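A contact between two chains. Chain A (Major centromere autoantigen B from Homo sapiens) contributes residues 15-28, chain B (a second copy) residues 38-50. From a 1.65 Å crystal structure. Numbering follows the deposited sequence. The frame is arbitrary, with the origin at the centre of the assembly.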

# COMPACT_ATOMS: atom_id res chain seq x y z
N TYR A 15 -3.63 7.76 -2.90
CA TYR A 15 -3.27 7.28 -1.52
C TYR A 15 -2.03 6.40 -1.58
O TYR A 15 -1.13 6.51 -0.80
N PHE A 16 -2.00 5.46 -2.51
CA PHE A 16 -0.82 4.63 -2.67
C PHE A 16 0.48 5.40 -2.98
O PHE A 16 1.57 5.07 -2.45
N ALA A 17 0.36 6.47 -3.77
CA ALA A 17 1.47 7.37 -4.06
C ALA A 17 2.03 7.97 -2.74
O ALA A 17 3.24 8.07 -2.56
N MET A 18 1.12 8.30 -1.83
CA MET A 18 1.50 8.89 -0.56
C MET A 18 2.12 7.80 0.34
O MET A 18 3.08 8.08 1.05
N VAL A 19 1.58 6.59 0.34
CA VAL A 19 2.24 5.45 1.04
C VAL A 19 3.70 5.27 0.51
O VAL A 19 4.62 5.06 1.33
N LYS A 20 3.90 5.32 -0.81
CA LYS A 20 5.22 5.17 -1.40
C LYS A 20 6.15 6.37 -0.98
O LYS A 20 7.34 6.18 -0.68
N ARG A 21 5.57 7.55 -0.90
CA ARG A 21 6.32 8.76 -0.52
C ARG A 21 6.82 8.62 0.90
O ARG A 21 7.97 9.00 1.23
N TYR A 22 5.96 8.05 1.74
CA TYR A 22 6.31 7.81 3.14
C TYR A 22 7.45 6.79 3.29
O TYR A 22 8.52 7.06 3.91
N LEU A 23 7.26 5.65 2.69
CA LEU A 23 8.20 4.55 2.79
C LEU A 23 9.56 4.90 2.21
O LEU A 23 10.57 4.62 2.86
N THR A 24 9.59 5.48 1.02
CA THR A 24 10.89 5.86 0.39
C THR A 24 11.51 7.11 1.05
O THR A 24 12.54 7.59 0.59
N SER A 25 10.89 7.65 2.10
CA SER A 25 11.49 8.81 2.80
C SER A 25 12.54 8.28 3.80
O SER A 25 13.33 9.09 4.40
N PHE A 26 12.49 6.97 4.02
CA PHE A 26 13.40 6.23 4.88
C PHE A 26 14.41 5.54 4.00
O PHE A 26 14.15 5.34 2.80
N PRO A 27 15.56 5.17 4.55
CA PRO A 27 16.48 4.30 3.82
C PRO A 27 15.72 2.99 3.60
O PRO A 27 15.13 2.47 4.53
N ILE A 28 15.68 2.52 2.37
CA ILE A 28 14.77 1.41 1.98
C ILE A 28 15.55 0.22 1.42
O ILE A 28 16.35 0.44 0.56
N HIS B 38 2.67 -8.03 3.32
CA HIS B 38 4.10 -7.65 3.28
C HIS B 38 4.28 -6.14 3.45
O HIS B 38 5.13 -5.69 4.23
N LEU B 39 3.51 -5.35 2.71
CA LEU B 39 3.68 -3.89 2.82
C LEU B 39 3.16 -3.35 4.16
O LEU B 39 3.73 -2.39 4.68
N GLU B 40 2.09 -3.92 4.74
CA GLU B 40 1.60 -3.42 6.03
C GLU B 40 2.70 -3.63 7.10
O GLU B 40 2.96 -2.72 7.91
N HIS B 41 3.37 -4.78 7.04
CA HIS B 41 4.51 -5.11 7.92
C HIS B 41 5.63 -4.08 7.74
O HIS B 41 6.06 -3.47 8.75
N ASP B 42 6.07 -3.84 6.47
CA ASP B 42 7.07 -2.79 6.18
C ASP B 42 6.70 -1.44 6.71
O ASP B 42 7.55 -0.69 7.19
N LEU B 43 5.43 -1.05 6.59
CA LEU B 43 5.09 0.28 7.11
C LEU B 43 5.33 0.41 8.62
O LEU B 43 5.74 1.45 9.05
N VAL B 44 5.04 -0.63 9.36
CA VAL B 44 5.13 -0.54 10.80
C VAL B 44 6.62 -0.69 11.18
O VAL B 44 7.17 0.14 11.93
N HIS B 45 7.28 -1.68 10.59
CA HIS B 45 8.64 -2.09 10.99
C HIS B 45 9.74 -1.17 10.42
O HIS B 45 10.71 -0.93 11.10
N VAL B 46 9.59 -0.63 9.20
CA VAL B 46 10.54 0.40 8.72
C VAL B 46 10.47 1.59 9.66
O VAL B 46 11.50 2.16 10.03
N THR B 47 9.25 1.93 10.08
CA THR B 47 9.05 3.05 10.98
C THR B 47 9.72 2.74 12.34
O THR B 47 10.50 3.56 12.80
N ARG B 48 9.43 1.56 12.90
CA ARG B 48 9.94 1.04 14.20
C ARG B 48 11.47 1.00 14.21
O ARG B 48 12.12 1.55 15.12
N LYS B 49 12.03 0.35 13.19
CA LYS B 49 13.47 0.25 12.99
C LYS B 49 14.20 1.60 12.93
O LYS B 49 15.23 1.78 13.59
N ASN B 50 13.72 2.52 12.10
CA ASN B 50 14.26 3.86 12.09
C ASN B 50 13.88 4.66 13.34
O ASN B 50 14.76 5.32 13.90

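This is a predominantly apolar contact of a helix and the turn and loop after it with a helix of the second copy, with a single tyrosine–threonine hydrogen bond. The helix axes cross at 35° and come no closer than 11.1 Å, a gap that branched and aromatic side chains can fill.

At the center, A:Leu23 fits as a knob into the hole formed by B:Leu39 (t, p), B:Asp42, B:Leu43 and B:Val46. Its CA-to-CB bond points sideways, and its chi angles (-127° and 13°) lie between the usual wells, yet the forked end reaches across: A:Leu23 CD2 lies 3.6 Å from B:Leu39 CD1. One turn earlier, A:Val19 (t) points toward the partner, its compact, branched side chain facing B:Leu39 and B:Leu43, with A:Val19 CG1 4.0 Å from B:Leu43 CD1. The t rotamer of A:Phe16, whose long ring extends its reach, brings A:Phe16 CE2 within 3.8 Å of B:Leu39 CD2.

A:Tyr22 (t) pairs an apolar ring with a hydroxyl. A:Tyr22 CD2 lies 3.7 Å from B:Leu43 CD2 (m, t), while B:Thr47 OG1 lies at the ring edge, near its plane, 2.7 Å from A:Tyr22 OH, and the two are hydrogen-bonded. B:Thr47 (m) also donates from OG1 to B:Leu43 O (2.6 Å), so its hydroxyl ties the tyrosine to its own helix.

At the end of the helix, a type I turn from A:Leu23 to A:Phe26 leads the chain onward. A:Phe26 (m) has its CA-to-CB bond toward the partner stretch, and A:Phe26 CB lies 3.6 Å from CG1 of B:Val46 (t); A:Pro27 packs against B:Asn50.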

# COMPACT_ATOMS: atom_id res chain seq x y z
CB TYR A 15 -4.40 6.49 -0.93
CG TYR A 15 -5.71 7.29 -0.81
CD1 TYR A 15 -5.71 8.68 -0.80
CD2 TYR A 15 -6.91 6.61 -0.68
CE1 TYR A 15 -6.95 9.40 -0.69
CE2 TYR A 15 -8.11 7.31 -0.57
CZ TYR A 15 -8.11 8.66 -0.57
OH TYR A 15 -9.36 9.25 -0.44
CB PHE A 16 -1.05 3.56 -3.78
CG PHE A 16 0.06 2.56 -3.81
CD1 PHE A 16 1.12 2.67 -4.68
CD2 PHE A 16 0.08 1.57 -2.81
CE1 PHE A 16 2.21 1.76 -4.58
CE2 PHE A 16 1.12 0.63 -2.75
CZ PHE A 16 2.20 0.77 -3.62
CB ALA A 17 1.04 8.47 -5.08
CB MET A 18 0.26 9.55 0.11
CG MET A 18 -0.23 10.77 -0.64
SD MET A 18 1.00 12.12 -0.65
CE MET A 18 1.36 12.13 -1.77
CB VAL A 19 1.45 4.10 0.87
CG1 VAL A 19 2.26 2.93 1.47
CG2 VAL A 19 0.04 4.18 1.43
CB LYS A 20 5.07 4.97 -2.96
CG LYS A 20 6.38 4.82 -3.78
CD LYS A 20 6.04 4.20 -5.16
CE LYS A 20 5.23 5.08 -6.06
NZ LYS A 20 5.25 4.51 -7.49
CB ARG A 21 5.45 10.00 -0.67
CG ARG A 21 5.96 11.17 0.15
CD ARG A 21 5.48 12.51 -0.34
NE ARG A 21 5.07 12.41 -1.73
CZ ARG A 21 4.61 13.42 -2.46
NH1 ARG A 21 4.95 13.56 -3.73
NH2 ARG A 21 3.82 14.30 -1.89
CB TYR A 22 5.07 7.43 3.98
CG TYR A 22 5.40 7.08 5.40
CD1 TYR A 22 5.60 8.10 6.35
CD2 TYR A 22 5.55 5.75 5.81
CE1 TYR A 22 5.92 7.78 7.61
CE2 TYR A 22 5.84 5.43 7.13
CZ TYR A 22 6.07 6.50 8.00
OH TYR A 22 6.41 6.22 9.29
CB LEU A 23 7.61 3.37 2.01
CG LEU A 23 7.50 2.06 2.74
CD1 LEU A 23 7.70 2.08 4.29
CD2 LEU A 23 6.23 1.31 2.23
CB THR A 24 10.73 6.11 -1.14
OG1 THR A 24 9.80 7.17 -1.33
CG2 THR A 24 10.10 4.93 -1.79
CB SER A 25 10.43 9.65 3.53
OG SER A 25 10.05 9.08 4.78
CB PHE A 26 12.66 5.15 5.70
CG PHE A 26 11.69 5.76 6.72
CD1 PHE A 26 10.35 5.92 6.38
CD2 PHE A 26 12.15 6.24 7.95
CE1 PHE A 26 9.45 6.53 7.25
CE2 PHE A 26 11.27 6.84 8.85
CZ PHE A 26 9.92 6.99 8.51
CB PRO A 27 17.69 4.18 4.76
CG PRO A 27 17.55 5.39 5.58
CD PRO A 27 16.08 5.55 5.88
CB ILE A 28 13.74 2.01 0.88
CG1 ILE A 28 12.38 1.38 0.92
CG2 ILE A 28 14.39 2.11 -0.52
CD1 ILE A 28 11.41 2.10 0.04
CB HIS B 38 4.83 -8.12 2.00
CG HIS B 38 4.88 -9.61 1.80
ND1 HIS B 38 4.76 -10.52 2.82
CD2 HIS B 38 5.04 -10.34 0.67
CE1 HIS B 38 4.86 -11.74 2.34
NE2 HIS B 38 5.02 -11.66 1.04
CB LEU B 39 3.08 -3.14 1.56
CG LEU B 39 3.65 -1.77 1.21
CD1 LEU B 39 5.14 -1.79 0.80
CD2 LEU B 39 2.86 -1.10 0.12
CB GLU B 40 0.28 -4.03 6.44
CG GLU B 40 -0.45 -3.30 7.57
CD GLU B 40 -1.95 -3.59 7.63
OE1 GLU B 40 -2.64 -2.87 8.42
OE2 GLU B 40 -2.45 -4.55 6.97
CB HIS B 41 5.04 -6.52 7.61
CG HIS B 41 6.27 -6.90 8.38
ND1 HIS B 41 6.22 -7.49 9.63
CD2 HIS B 41 7.59 -6.78 8.07
CE1 HIS B 41 7.45 -7.70 10.07
NE2 HIS B 41 8.30 -7.28 9.14
CB ASP B 42 7.34 -2.61 4.67
CG ASP B 42 7.84 -3.91 3.99
OD1 ASP B 42 8.45 -4.75 4.69
OD2 ASP B 42 7.68 -4.15 2.79
CB LEU B 43 3.65 0.69 6.78
CG LEU B 43 3.53 1.14 5.32
CD1 LEU B 43 2.05 0.89 4.90
CD2 LEU B 43 3.85 2.58 5.14
CB VAL B 44 4.18 -1.61 11.44
CG1 VAL B 44 4.29 -1.65 12.96
CG2 VAL B 44 2.71 -1.27 11.08
CB HIS B 45 8.84 -3.56 10.59
CG HIS B 45 10.23 -4.08 10.75
ND1 HIS B 45 10.66 -4.70 11.90
CD2 HIS B 45 11.26 -4.16 9.87
CE1 HIS B 45 11.92 -5.09 11.74
NE2 HIS B 45 12.30 -4.77 10.52
CB VAL B 46 10.29 0.84 7.21
CG1 VAL B 46 11.06 2.08 6.81
CG2 VAL B 46 10.59 -0.32 6.27
CB THR B 47 7.55 3.40 11.14
OG1 THR B 47 6.96 3.66 9.85
CG2 THR B 47 7.41 4.73 11.88
CB ARG B 48 9.36 -0.37 14.44
CG ARG B 48 9.68 -1.07 15.78
CD ARG B 48 9.97 -2.59 15.62
NE ARG B 48 11.36 -2.81 15.21
CZ ARG B 48 11.88 -3.98 14.86
NH1 ARG B 48 11.14 -5.08 14.89
NH2 ARG B 48 13.16 -4.05 14.49
CB LYS B 49 13.73 -0.53 11.73
CG LYS B 49 13.89 -2.01 11.91
CD LYS B 49 14.56 -2.65 10.68
CE LYS B 49 14.05 -2.05 9.36
NZ LYS B 49 15.03 -1.13 8.68
CB ASN B 50 13.87 4.61 10.84
CG ASN B 50 14.59 4.08 9.59
OD1 ASN B 50 14.16 3.09 8.96
ND2 ASN B 50 15.70 4.72 9.24